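Local coordinates for protein BauA (PDB 6HCP) that probably carries ferric preacinetobactin, an iron-loaded siderophore, across the outer membrane of Acinetobacter baumannii as a TonB-dependent receptor, at residues D214-D219 with P695-L700. Residues are numbered along the deposited sequence; the frame is centred on the assembly and turned at random.
With C8E ((hydroxyethyloxy)tri(ethyloxy)octane), chain B; PO4 (phosphate ion), chain C.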
ATOM      1  N   ASP A 214      -1.179 -19.746   5.455  1.00 28.95           N
ATOM      2  CA  ASP A 214      -0.677 -18.580   6.135  1.00 30.56           C
ATOM      3  C   ASP A 214      -1.683 -17.443   6.042  1.00 27.85           C
ATOM      4  O   ASP A 214      -2.173 -17.118   4.968  1.00 30.24           O
ATOM      5  CB  ASP A 214       0.637 -18.109   5.513  1.00 34.07           C
ATOM      6  CG  ASP A 214       1.786 -19.057   5.751  1.00 43.08           C
ATOM      7  OD1 ASP A 214       1.668 -19.894   6.656  1.00 50.99           O
ATOM      8  OD2 ASP A 214       2.836 -18.837   5.144  1.00 56.82           O
ATOM      9  N   ALA A 215      -1.898 -16.785   7.176  1.00 28.61           N
ATOM     10  CA  ALA A 215      -2.821 -15.650   7.265  1.00 28.88           C
ATOM     11  C   ALA A 215      -2.004 -14.357   7.243  1.00 28.94           C
ATOM     12  O   ALA A 215      -0.824 -14.367   6.866  1.00 29.03           O
ATOM     13  CB  ALA A 215      -3.653 -15.745   8.535  1.00 36.62           C
ATOM     14  N   ALA A 216      -2.635 -13.245   7.649  1.00 26.68           N
ATOM     15  CA  ALA A 216      -2.047 -11.925   7.428  1.00 26.55           C
ATOM     16  C   ALA A 216      -1.097 -11.550   8.561  1.00 31.43           C
ATOM     17  O   ALA A 216      -0.253 -10.676   8.413  1.00 29.94           O
ATOM     18  CB  ALA A 216      -3.123 -10.899   7.248  1.00 29.75           C
ATOM     19  N   VAL A 217      -1.231 -12.211   9.709  1.00 27.98           N
ATOM     20  CA  VAL A 217      -0.326 -11.993  10.811  1.00 26.37           C
ATOM     21  C   VAL A 217       0.938 -12.831  10.590  1.00 27.95           C
ATOM     22  O   VAL A 217       0.836 -13.993  10.190  1.00 28.06           O
ATOM     23  CB  VAL A 217      -1.031 -12.327  12.142  1.00 27.57           C
ATOM     24  CG1 VAL A 217      -0.077 -12.388  13.325  1.00 28.25           C
ATOM     25  CG2 VAL A 217      -2.145 -11.325  12.414  1.00 29.55           C
ATOM     26  N   ASN A 218       2.095 -12.316  11.028  1.00 29.32           N
ATOM     27  CA  ASN A 218       3.356 -13.084  10.959  1.00 30.52           C
ATOM     28  C   ASN A 218       3.211 -14.429  11.681  1.00 36.58           C
ATOM     29  O   ASN A 218       2.773 -14.476  12.826  1.00 30.89           O
ATOM     30  CB  ASN A 218       4.538 -12.351  11.587  1.00 32.17           C
ATOM     31  CG  ASN A 218       4.951 -11.096  10.842  1.00 39.24           C
ATOM     32  OD1 ASN A 218       4.581 -10.888   9.692  1.00 47.54           O
ATOM     33  ND2 ASN A 218       5.716 -10.244  11.504  1.00 39.11           N
ATOM     34  N   ASP A 219       3.616 -15.507  10.995  1.00 30.81           N
ATOM     35  CA  ASP A 219       3.716 -16.854  11.566  1.00 31.03           C
ATOM     36  C   ASP A 219       2.352 -17.352  12.076  1.00 29.12           C
ATOM     37  O   ASP A 219       2.294 -18.271  12.890  1.00 29.79           O
ATOM     38  CB  ASP A 219       4.664 -16.896  12.760  1.00 38.60           C
ATOM     39  CG  ASP A 219       6.122 -16.697  12.383  1.00 58.74           C
ATOM     40  OD1 ASP A 219       6.468 -17.023  11.223  1.00 50.12           O
ATOM     41  OD2 ASP A 219       6.860 -16.104  13.211  1.00 54.15           O
ATOM     42  N   PRO A 695      -3.996  -6.800  10.978  1.00 23.58           N
ATOM     43  CA  PRO A 695      -3.331  -5.945   9.985  1.00 22.23           C
ATOM     44  C   PRO A 695      -4.136  -5.830   8.683  1.00 26.04           C
ATOM     45  O   PRO A 695      -5.168  -6.494   8.505  1.00 24.68           O
ATOM     46  CB  PRO A 695      -2.042  -6.715   9.725  1.00 22.94           C
ATOM     47  CG  PRO A 695      -2.469  -8.159   9.828  1.00 25.14           C
ATOM     48  CD  PRO A 695      -3.491  -8.177  10.967  1.00 25.84           C
ATOM     49  N   ARG A 696      -3.606  -5.052   7.738  1.00 26.23           N
ATOM     50  CA  ARG A 696      -4.131  -5.023   6.367  1.00 25.31           C
ATOM     51  C   ARG A 696      -4.243  -6.460   5.857  1.00 23.00           C
ATOM     52  O   ARG A 696      -3.306  -7.223   5.988  1.00 24.33           O
ATOM     53  CB  ARG A 696      -3.177  -4.248   5.446  1.00 23.57           C
ATOM     54  CG  ARG A 696      -3.659  -4.151   4.006  1.00 27.57           C
ATOM     55  CD  ARG A 696      -2.580  -3.543   3.115  1.00 29.24           C
ATOM     56  NE  ARG A 696      -2.333  -2.161   3.472  1.00 31.43           N
ATOM     57  CZ  ARG A 696      -1.138  -1.602   3.711  1.00 38.06           C
ATOM     58  NH1 ARG A 696      -0.029  -2.327   3.700  1.00 39.02           N
ATOM     59  NH2 ARG A 696      -1.063  -0.299   3.927  1.00 30.66           N
ATOM     60  N   THR A 697      -5.407  -6.804   5.310  1.00 21.92           N
ATOM     61  CA  THR A 697      -5.703  -8.167   4.931  1.00 22.25           C
ATOM     62  C   THR A 697      -6.367  -8.121   3.546  1.00 23.16           C
ATOM     63  O   THR A 697      -7.332  -7.381   3.338  1.00 25.28           O
ATOM     64  CB  THR A 697      -6.607  -8.866   5.970  1.00 23.07           C
ATOM     65  OG1 THR A 697      -5.951  -8.939   7.238  1.00 25.39           O
ATOM     66  CG2 THR A 697      -6.994 -10.261   5.554  1.00 26.74           C
ATOM     67  N   TYR A 698      -5.823  -8.916   2.610  1.00 26.43           N
ATOM     68  CA  TYR A 698      -6.354  -9.007   1.231  1.00 27.94           C
ATOM     69  C   TYR A 698      -7.204 -10.276   1.107  1.00 24.94           C
ATOM     70  O   TYR A 698      -6.805 -11.330   1.593  1.00 26.80           O
ATOM     71  CB  TYR A 698      -5.211  -9.037   0.205  1.00 28.25           C
ATOM     72  CG  TYR A 698      -4.217  -7.892   0.247  1.00 26.73           C
ATOM     73  CD1 TYR A 698      -3.182  -7.864   1.172  1.00 31.15           C
ATOM     74  CD2 TYR A 698      -4.254  -6.872  -0.687  1.00 32.75           C
ATOM     75  CE1 TYR A 698      -2.258  -6.828   1.206  1.00 28.85           C
ATOM     76  CE2 TYR A 698      -3.374  -5.801  -0.632  1.00 29.99           C
ATOM     77  CZ  TYR A 698      -2.339  -5.808   0.282  1.00 31.41           C
ATOM     78  OH  TYR A 698      -1.387  -4.820   0.289  1.00 40.24           O
ATOM     79  N   MET A 699      -8.370 -10.171   0.467  1.00 27.64           N
ATOM     80  CA  MET A 699      -9.240 -11.328   0.221  1.00 29.65           C
ATOM     81  C   MET A 699      -9.720 -11.322  -1.234  1.00 27.21           C
ATOM     82  O   MET A 699     -10.183 -10.291  -1.738  1.00 27.42           O
ATOM     83  CB  MET A 699     -10.462 -11.316   1.144  1.00 30.60           C
ATOM     84  CG  MET A 699     -10.108 -11.402   2.642  1.00 31.60           C
ATOM     85  SD  MET A 699     -11.608 -11.595   3.624  1.00 32.41           S
ATOM     86  CE  MET A 699     -11.001 -11.313   5.293  1.00 35.41           C
ATOM     87  N   LEU A 700      -9.602 -12.484  -1.891  1.00 28.03           N
ATOM     88  CA  LEU A 700     -10.151 -12.683  -3.240  1.00 29.02           C
ATOM     89  C   LEU A 700     -11.090 -13.887  -3.242  1.00 27.09           C
ATOM     90  O   LEU A 700     -10.785 -14.891  -2.620  1.00 30.46           O
ATOM     91  CB  LEU A 700      -9.007 -12.927  -4.224  1.00 28.96           C
ATOM     92  CG  LEU A 700      -7.958 -11.813  -4.311  1.00 35.88           C
ATOM     93  CD1 LEU A 700      -6.743 -12.279  -5.106  1.00 35.76           C
ATOM     94  CD2 LEU A 700      -8.549 -10.551  -4.910  1.00 36.90           C
TER
HETATM   95  C2  C8E B 834      -4.447   1.260  -1.945  1.00 74.68           C
HETATM   96  C3  C8E B 834      -2.957   1.585  -1.824  1.00 82.48           C
HETATM   97  C4  C8E B 834      -2.540   1.837  -0.369  1.00 77.17           C
HETATM   98  C5  C8E B 834      -1.028   2.054  -0.209  1.00 73.67           C
HETATM   99  C6  C8E B 834      -0.160   0.807  -0.404  1.00 64.69           C
HETATM  100  C7  C8E B 834      -0.642  -0.352   0.459  1.00 77.30           C
HETATM  101  C8  C8E B 834      -1.571  -1.278  -0.328  1.00 88.27           C
HETATM  102  O9  C8E B 834      -1.065  -1.397  -1.659  1.00105.09           O
HETATM  103  C10 C8E B 834      -1.800  -2.327  -2.446  1.00 93.09           C
HETATM  104  C11 C8E B 834      -1.963  -1.754  -3.845  1.00 93.92           C
HETATM  105  O12 C8E B 834      -3.336  -1.834  -4.235  1.00 91.81           O
HETATM  106  C13 C8E B 834      -3.604  -1.156  -5.468  1.00100.13           C
HETATM  107  C14 C8E B 834      -4.537  -1.974  -6.363  1.00 86.84           C
HETATM  108  O15 C8E B 834      -5.369  -2.834  -5.574  1.00 97.94           O
HETATM  109  C16 C8E B 834      -4.992  -4.216  -5.593  1.00 75.10           C
HETATM  110  C17 C8E B 834      -6.208  -5.111  -5.345  1.00 84.02           C
HETATM  111  O18 C8E B 834      -5.774  -6.420  -4.961  1.00 86.48           O
HETATM  112  C19 C8E B 834      -6.857  -7.267  -4.591  1.00 82.39           C
HETATM  113  C20 C8E B 834      -6.598  -7.910  -3.229  1.00 78.60           C
HETATM  114  P   PO4 C 835       3.467  -1.045   3.411  1.00 80.58           P
HETATM  115  O1  PO4 C 835       4.264  -0.020   2.621  1.00 60.81           O
HETATM  116  O2  PO4 C 835       2.695  -0.414   4.567  1.00 79.75           O
HETATM  117  O3  PO4 C 835       4.385  -2.124   3.924  1.00 73.12           O
HETATM  118  O4  PO4 C 835       2.494  -1.685   2.450  1.00 89.44           O
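Ala216 points its methyl at the turn leading into the last barrel strand: CB packs 3.4 Å from Thr697 OG1 and 3.8 Å from Pro695 CG. The proline ring takes Val217 too, the two side chains crossing at about a right angle, with Val217 CG2 3.7 Å from Pro695 CD; CG1 is anti to the backbone N (chi1 169°), and CG2 lies beside it. No hydrogen bond spans the two segments, so the contact is small van der Waals packing. Thr697 OG1 donates to Pro695 O at 2.9 Å from above the carbonyl plane, engaging the same hydroxyl that the Ala216 methyl touches. Arg696 directs its CB away from the loop; its NE hydrogen-bonds to Leu676 O, and C7 of the detergent C8E lies over the centre of one guanidinium face. Arg696 NH1 makes two weak hydrogen bonds to a phosphate, probably from the crystallisation liquor, the shorter 2.9 Å to O4; Arg696 of the second and third subunits also binds this ion, where the three copies meet. Strand 697-705 closes the TonB-dependent receptor barrel between strands 173-181 and 665-674, while the loop 214-219, joining strands 202-212 and 221-234, packs against Thr697, where the strand begins, and the proline just before it.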